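Local coordinates for protein sugar isomerase (Sinorhizobium meliloti, PDB 3QC0) that probably isomerises a sugar in a xylose isomerase-like TIM barrel that holds a zinc ion, at residues A153-T157 with L158-L162; A161-I164 with C165-L168; D261-I264 with A265-E269. All coordinates share one frame; numbering follows the deposited sequence. Where two conformers were deposited one is given.

Interaction 1. Residues A153-T157 with L158-L162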
loop_
_atom_site.group_PDB
_atom_site.type_symbol
_atom_site.label_atom_id
_atom_site.label_comp_id
_atom_site.label_asym_id
_atom_site.label_seq_id
_atom_site.Cartn_x
_atom_site.Cartn_y
_atom_site.Cartn_z
ATOM N N ALA A 153 -8.218 -7.972 -1.136
ATOM C CA ALA A 153 -7.865 -8.148 -2.556
ATOM C C ALA A 153 -6.400 -8.260 -2.714
ATOM O O ALA A 153 -5.701 -7.303 -2.396
ATOM C CB ALA A 153 -8.384 -6.976 -3.451
ATOM N N CYS A 154 -5.965 -9.396 -3.252
ATOM C CA CYS A 154 -4.549 -9.629 -3.494
ATOM C C CYS A 154 -4.125 -9.323 -4.942
ATOM O O CYS A 154 -3.042 -9.693 -5.337
ATOM C CB CYS A 154 -4.194 -11.057 -3.093
ATOM S SG CYS A 154 -5.005 -12.342 -4.130
ATOM N N VAL A 155 -4.919 -8.539 -5.652
ATOM C CA VAL A 155 -4.483 -7.897 -6.917
ATOM C C VAL A 155 -4.275 -6.442 -6.503
ATOM O O VAL A 155 -5.220 -5.752 -6.130
ATOM C CB VAL A 155 -5.474 -7.999 -8.058
ATOM C CG1 VAL A 155 -4.955 -7.180 -9.294
ATOM C CG2 VAL A 155 -5.724 -9.485 -8.418
ATOM N N ASN A 156 -2.990 -6.047 -6.449
ATOM C CA ASN A 156 -2.580 -4.816 -5.796
ATOM C C ASN A 156 -1.823 -3.793 -6.611
ATOM O O ASN A 156 -1.453 -2.747 -6.066
ATOM C CB ASN A 156 -1.758 -5.179 -4.563
ATOM C CG ASN A 156 -2.555 -6.024 -3.607
ATOM O OD1 ASN A 156 -2.286 -7.216 -3.441
ATOM N ND2 ASN A 156 -3.615 -5.425 -3.028
ATOM N N THR A 157 -1.546 -4.078 -7.891
ATOM C CA THR A 157 -0.942 -3.077 -8.777
ATOM C C THR A 157 -1.646 -3.135 -10.130
ATOM O O THR A 157 -2.149 -4.197 -10.553
ATOM C CB THR A 157 0.571 -3.262 -8.973
ATOM O OG1 THR A 157 0.812 -4.401 -9.815
ATOM C CG2 THR A 157 1.313 -3.307 -7.577
ATOM N N LEU A 158 -1.696 -1.996 -10.800
ATOM C CA LEU A 158 -2.254 -1.978 -12.142
ATOM C C LEU A 158 -1.450 -2.893 -13.073
ATOM O O LEU A 158 -2.046 -3.570 -13.918
ATOM C CB LEU A 158 -2.316 -0.552 -12.654
ATOM C CG LEU A 158 -2.900 -0.328 -14.039
ATOM C CD1 LEU A 158 -4.327 -0.885 -14.161
ATOM C CD2 LEU A 158 -2.869 1.204 -14.326
ATOM N N GLY A 159 -0.123 -2.931 -12.951
ATOM C CA GLY A 159 0.687 -3.819 -13.745
ATOM C C GLY A 159 0.315 -5.288 -13.586
ATOM O O GLY A 159 0.223 -6.023 -14.545
ATOM N N GLN A 160 0.077 -5.706 -12.349
ATOM C CA GLN A 160 -0.324 -7.052 -12.070
ATOM C C GLN A 160 -1.709 -7.305 -12.667
ATOM O O GLN A 160 -1.953 -8.365 -13.234
ATOM C CB GLN A 160 -0.312 -7.277 -10.561
ATOM C CG GLN A 160 -0.832 -8.635 -10.132
ATOM C CD GLN A 160 -1.200 -8.683 -8.654
ATOM O OE1 GLN A 160 -1.313 -7.634 -8.017
ATOM N NE2 GLN A 160 -1.445 -9.891 -8.135
ATOM N N ALA A 161 -2.643 -6.367 -12.470
ATOM C CA ALA A 161 -3.987 -6.522 -13.051
ATOM C C ALA A 161 -3.910 -6.716 -14.555
ATOM O O ALA A 161 -4.613 -7.556 -15.148
ATOM C CB ALA A 161 -4.886 -5.334 -12.682
ATOM N N LEU A 162 -3.091 -5.890 -15.187
ATOM C CA LEU A 162 -2.912 -6.006 -16.644
ATOM C C LEU A 162 -2.244 -7.319 -17.057
ATOM O O LEU A 162 -2.589 -7.895 -18.089
ATOM C CB LEU A 162 -2.164 -4.783 -17.181
ATOM C CG LEU A 162 -2.915 -3.445 -17.042
ATOM C CD1 LEU A 162 -1.998 -2.246 -17.354
ATOM C CD2 LEU A 162 -4.177 -3.425 -17.971
#
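With CG of Gln160 trans to the backbone N (chi1 175°) and the chain extended beyond it, the side-chain amide reaches back from the first turn of helix 158-168 to the loop before it; Thr157, chi1 73°, swings OG1 between its own N and carbonyl carbon to face that same turn. Thr157 is the N-cap: OG1 accepts from Gln160 N at 2.9 Å, and the two side chains cross at about a right angle, OG1 lying 3.2 Å from Gln160 CB. The amide of Gln160 is held at both ends. Its OE1 takes the N-H of Asn156 at 2.8 Å, nearly straight at 165°, while NE2 gives to Cys154 O at 3.2 Å, arriving in the carbonyl plane on a lone pair. Two bonds to the main chain, one accepted and one given, fix which way the amide is flipped and bridge the backbone of Val155, whose CA sits 3.4 Å from Gln160 OE1. Val155 CG1 also meets Ala161 CB at 3.9 Å. Arg118 on helix 114-135 also binds Cys154 O and Asn156 OD1, and Trp183 of the second subunit packs on Asn156 and Thr157. A threonine N-cap backed by a glutamine that grips the incoming loop thus starts the helix following strand 139-141 of the TIM barrel.

Interaction 2. Residues A161-I164 with C165-L168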
loop_
_atom_site.group_PDB
_atom_site.type_symbol
_atom_site.label_atom_id
_atom_site.label_comp_id
_atom_site.label_asym_id
_atom_site.label_seq_id
_atom_site.Cartn_x
_atom_site.Cartn_y
_atom_site.Cartn_z
ATOM N N ALA A 161 -2.643 -6.367 -12.470
ATOM C CA ALA A 161 -3.987 -6.522 -13.051
ATOM C C ALA A 161 -3.910 -6.716 -14.555
ATOM O O ALA A 161 -4.613 -7.556 -15.148
ATOM C CB ALA A 161 -4.886 -5.334 -12.682
ATOM N N LEU A 162 -3.091 -5.890 -15.187
ATOM C CA LEU A 162 -2.912 -6.006 -16.644
ATOM C C LEU A 162 -2.244 -7.319 -17.057
ATOM O O LEU A 162 -2.589 -7.895 -18.089
ATOM C CB LEU A 162 -2.164 -4.783 -17.181
ATOM C CG LEU A 162 -2.915 -3.445 -17.042
ATOM C CD1 LEU A 162 -1.998 -2.246 -17.354
ATOM C CD2 LEU A 162 -4.177 -3.425 -17.971
ATOM N N ASP A 163 -1.291 -7.808 -16.275
ATOM C CA ASP A 163 -0.704 -9.130 -16.509
ATOM C C ASP A 163 -1.785 -10.210 -16.530
ATOM O O ASP A 163 -1.781 -11.107 -17.389
ATOM C CB ASP A 163 0.323 -9.499 -15.443
ATOM C CG ASP A 163 1.632 -8.729 -15.569
ATOM O OD1 ASP A 163 1.900 -8.011 -16.570
ATOM O OD2 ASP A 163 2.420 -8.841 -14.583
ATOM N N ILE A 164 -2.745 -10.114 -15.616
ATOM C CA ILE A 164 -3.812 -11.083 -15.587
ATOM C C ILE A 164 -4.696 -10.926 -16.825
ATOM O O ILE A 164 -5.097 -11.926 -17.393
ATOM C CB ILE A 164 -4.656 -10.955 -14.288
ATOM C CG1 ILE A 164 -3.778 -11.215 -13.043
ATOM C CG2 ILE A 164 -5.927 -11.847 -14.343
ATOM C CD1 ILE A 164 -4.425 -10.835 -11.704
ATOM N N CYS A 165 -5.015 -9.690 -17.214
ATOM C CA CYS A 165 -5.808 -9.410 -18.427
ATOM C C CYS A 165 -5.130 -10.030 -19.618
ATOM O O CYS A 165 -5.790 -10.637 -20.457
ATOM C CB CYS A 165 -6.026 -7.926 -18.626
ATOM S SG CYS A 165 -7.124 -7.159 -17.460
ATOM N N GLU A 166 -3.813 -9.892 -19.711
ATOM C CA GLU A 166 -3.105 -10.485 -20.863
ATOM C C GLU A 166 -3.172 -11.997 -20.869
ATOM O O GLU A 166 -3.240 -12.627 -21.962
ATOM C CB GLU A 166 -1.646 -10.037 -20.877
ATOM C CG GLU A 166 -1.476 -8.606 -21.246
ATOM C CD GLU A 166 -0.059 -8.296 -21.708
ATOM O OE1 GLU A 166 0.892 -8.393 -20.898
ATOM O OE2 GLU A 166 0.103 -7.963 -22.898
ATOM N N THR A 167 -3.138 -12.618 -19.702
ATOM C CA THR A 167 -3.159 -14.078 -19.555
ATOM C C THR A 167 -4.526 -14.650 -19.944
ATOM O O THR A 167 -4.636 -15.713 -20.598
ATOM C CB THR A 167 -2.845 -14.500 -18.121
ATOM O OG1 THR A 167 -1.501 -14.111 -17.765
ATOM C CG2 THR A 167 -2.992 -16.021 -17.930
ATOM N N LEU A 168 -5.568 -13.910 -19.584
ATOM C CA LEU A 168 -6.921 -14.447 -19.697
ATOM C C LEU A 168 -7.584 -14.121 -20.984
ATOM O O LEU A 168 -8.539 -14.816 -21.375
ATOM C CB LEU A 168 -7.768 -13.898 -18.565
ATOM C CG LEU A 168 -7.368 -14.454 -17.218
ATOM C CD1 LEU A 168 -8.351 -13.877 -16.236
ATOM C CD2 LEU A 168 -7.325 -16.013 -17.181
#
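Asp163 O receives the backbone N-H of Thr167 at 3.1 Å, and the hydroxyl of the same residue lies close by, its OG1 3.0 Å from Asp163 O; where that hydroxyl proton goes is not settled. The torsion of Thr167 (chi1 -64°) sets OG1 trans to its own carbonyl carbon and beside its N, which folds the hydroxyl back over the preceding turn. One and two residues earlier, Glu166 N gives to Leu162 O at 2.8 Å and Cys165 N to Ala161 O at 3.0 Å. The last of the series, Leu168 N to Ile164 O, is the most bent, with an N-H...O angle of 141°, where helix 158-168 comes to its end. On the inner side Ile164 and Leu168 lie side by side and point the same way, CG2 of the isoleucine against CD1 of the leucine at 3.7 Å; CG of Leu168 also rests 3.4 Å from Ile164 O. Leu168 carries on into helix 114-135, packing on Val122, Ile125, Ala126 and Leu129, whereas Ile164 and Cys165 turn to Ile141 of strand 139-141. With only an alanine in place of Leu168, a gap is likely to open between Ile164 and helix 114-135, and the isoleucine CG2 would lose its neighbour. On the outer side two carboxylates approach: in the conformer given for Glu166, one of two, OE1 stands 4.5 Å from Asp163 OD1, and both oxygens there form salt bridges with NH2 of Arg193 on helix 187-196. A single guanidinium nitrogen thus probably offsets the repulsion of the acid pair and pins this charged face to the neighbouring helix, while Ile164 and Leu168 make apolar contacts with the strand and helix beside them.

Interaction 3. Residues D261-I264 with A265-E269; sequences DEVI and ATCVE
Thr266 settles on the carbonyl of Glu262, one turn back along helix 260-274. Its CB stands 3.4 Å from Glu262 O and 3.5 Å from Val263 O. From there OG1, trans to the carbonyl carbon of Thr266 (chi1 -55°), bends back and gives its proton to Glu262 O at 2.8 Å. The other branch, CG2, lies trans to the backbone N and leads away from that carbonyl. Glu262 O takes a second proton from Thr266 N at 2.9 Å, and the two donors reach it from opposite faces of its plane, both tilted out of it, the hydroxyl by 35°. The aliphatic part of Glu262 runs alongside the threonine, its CG 4.1 Å from Thr266 OG1, before the carboxylate goes on to a salt bridge with Arg258. Around this pair the ordinary helical bonds continue: Ala265 N to Asp261 O, Cys267 N to Val263 O and Val268 N to Ile264 O. The Cys267 to Val263 bond is accompanied by loose side-chain packing on the buried side, Val263 CG1 lying 4.3 Å from Cys267 SG. That side also meets the barrel: Ile264 and Cys267 press on Ile9 of strand 7-10, and Val268 on Leu7. Trp255 touches Thr266, and the carboxylate of Asp261 reaches His30 through OD1. The threonine hydroxyl therefore has its proton committed within the helix itself. Its donor role is met by a main-chain oxygen of the same helix, a polar group that is paid for locally, while the carboxylates of Asp261 and Glu262 find His30 and Arg258 outside the two segments.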
loop_
_atom_site.group_PDB
_atom_site.type_symbol
_atom_site.label_atom_id
_atom_site.label_comp_id
_atom_site.label_asym_id
_atom_site.label_seq_id
_atom_site.Cartn_x
_atom_site.Cartn_y
_atom_site.Cartn_z
ATOM N N ASP A 261 -27.899 15.532 -0.413
ATOM C CA ASP A 261 -27.926 16.674 -1.277
ATOM C C ASP A 261 -26.614 17.480 -1.334
ATOM O O ASP A 261 -26.052 17.795 -2.414
ATOM C CB ASP A 261 -29.053 17.606 -0.720
ATOM C CG ASP A 261 -29.369 18.705 -1.602
ATOM O OD1 ASP A 261 -28.937 18.705 -2.738
ATOM O OD2 ASP A 261 -30.176 19.541 -1.194
ATOM N N GLU A 262 -26.132 17.824 -0.155
ATOM C CA GLU A 262 -24.890 18.574 -0.059
ATOM C C GLU A 262 -23.718 17.739 -0.587
ATOM O O GLU A 262 -22.824 18.268 -1.264
ATOM C CB GLU A 262 -24.618 18.983 1.372
ATOM C CG GLU A 262 -23.507 20.031 1.444
ATOM C CD GLU A 262 -22.888 20.150 2.806
ATOM O OE1 GLU A 262 -23.307 19.416 3.743
ATOM O OE2 GLU A 262 -21.957 20.982 2.932
ATOM N N VAL A 263 -23.728 16.443 -0.290
ATOM C CA VAL A 263 -22.596 15.592 -0.749
ATOM C C VAL A 263 -22.532 15.615 -2.270
ATOM O O VAL A 263 -21.486 15.869 -2.847
ATOM C CB VAL A 263 -22.729 14.163 -0.268
ATOM C CG1 VAL A 263 -21.556 13.303 -0.794
ATOM C CG2 VAL A 263 -22.785 14.102 1.252
ATOM N N ILE A 264 -23.677 15.400 -2.931
ATOM C CA ILE A 264 -23.688 15.316 -4.390
ATOM C C ILE A 264 -23.413 16.678 -5.046
ATOM O O ILE A 264 -22.688 16.768 -6.057
ATOM C CB ILE A 264 -25.000 14.715 -4.933
ATOM C CG1 ILE A 264 -25.214 13.309 -4.390
ATOM C CG2 ILE A 264 -24.987 14.725 -6.448
ATOM C CD1 ILE A 264 -24.067 12.311 -4.687
ATOM N N ALA A 265 -23.966 17.741 -4.461
ATOM C CA ALA A 265 -23.605 19.088 -4.876
ATOM C C ALA A 265 -22.100 19.315 -4.824
ATOM O O ALA A 265 -21.523 19.872 -5.784
ATOM C CB ALA A 265 -24.334 20.151 -3.998
ATOM N N THR A 266 -21.468 18.872 -3.725
ATOM C CA THR A 266 -20.014 19.044 -3.552
ATOM C C THR A 266 -19.289 18.167 -4.572
ATOM O O THR A 266 -18.326 18.640 -5.193
ATOM C CB THR A 266 -19.592 18.729 -2.110
ATOM O OG1 THR A 266 -20.370 19.554 -1.197
ATOM C CG2 THR A 266 -18.073 18.921 -1.884
ATOM N N CYS A 267 -19.748 16.928 -4.805
ATOM C CA CYS A 267 -19.131 16.119 -5.868
ATOM C C CYS A 267 -19.163 16.828 -7.199
ATOM O O CYS A 267 -18.205 16.791 -7.925
ATOM C CB CYS A 267 -19.751 14.732 -6.068
ATOM S SG CYS A 267 -19.679 13.656 -4.677
ATOM N N VAL A 268 -20.274 17.460 -7.565
ATOM C CA VAL A 268 -20.313 18.140 -8.858
ATOM C C VAL A 268 -19.339 19.332 -8.908
ATOM O O VAL A 268 -18.660 19.535 -9.907
ATOM C CB VAL A 268 -21.749 18.640 -9.195
ATOM C CG1 VAL A 268 -21.721 19.605 -10.385
ATOM C CG2 VAL A 268 -22.678 17.452 -9.450
ATOM N N GLU A 269 -19.279 20.113 -7.826
ATOM C CA GLU A 269 -18.387 21.267 -7.762
ATOM C C GLU A 269 -16.937 20.806 -7.874
ATOM O O GLU A 269 -16.141 21.379 -8.639
ATOM C CB GLU A 269 -18.586 22.032 -6.450
ATOM C CG GLU A 269 -17.732 23.249 -6.287
ATOM C CD GLU A 269 -18.043 24.368 -7.270
ATOM O OE1 GLU A 269 -19.138 24.414 -7.777
ATOM O OE2 GLU A 269 -17.182 25.220 -7.502
#

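Overall arrangement
Along the chain, interaction 1 comes first, where the loop after strand 139-141 runs into helix 158-168. Interaction 2 follows on the same helix: the two share Ala161 and Leu162, and Val155 CG2 touches Ile164 CD1 at 3.8 Å. Together they set the start and finish of the helix between strands 139-141 and 172-177. Interaction 3 opens much later, on helix 260-274, with its centre about 31 Å from that of interaction 1 and about 36 Å from that of interaction 2, across the chain's centre. All three are local contacts and close no long loop; interactions 1 and 2 overlap, interaction 3 follows them in series, and none encloses another. They belong to two outer helices on opposite sides of one eight-stranded barrel.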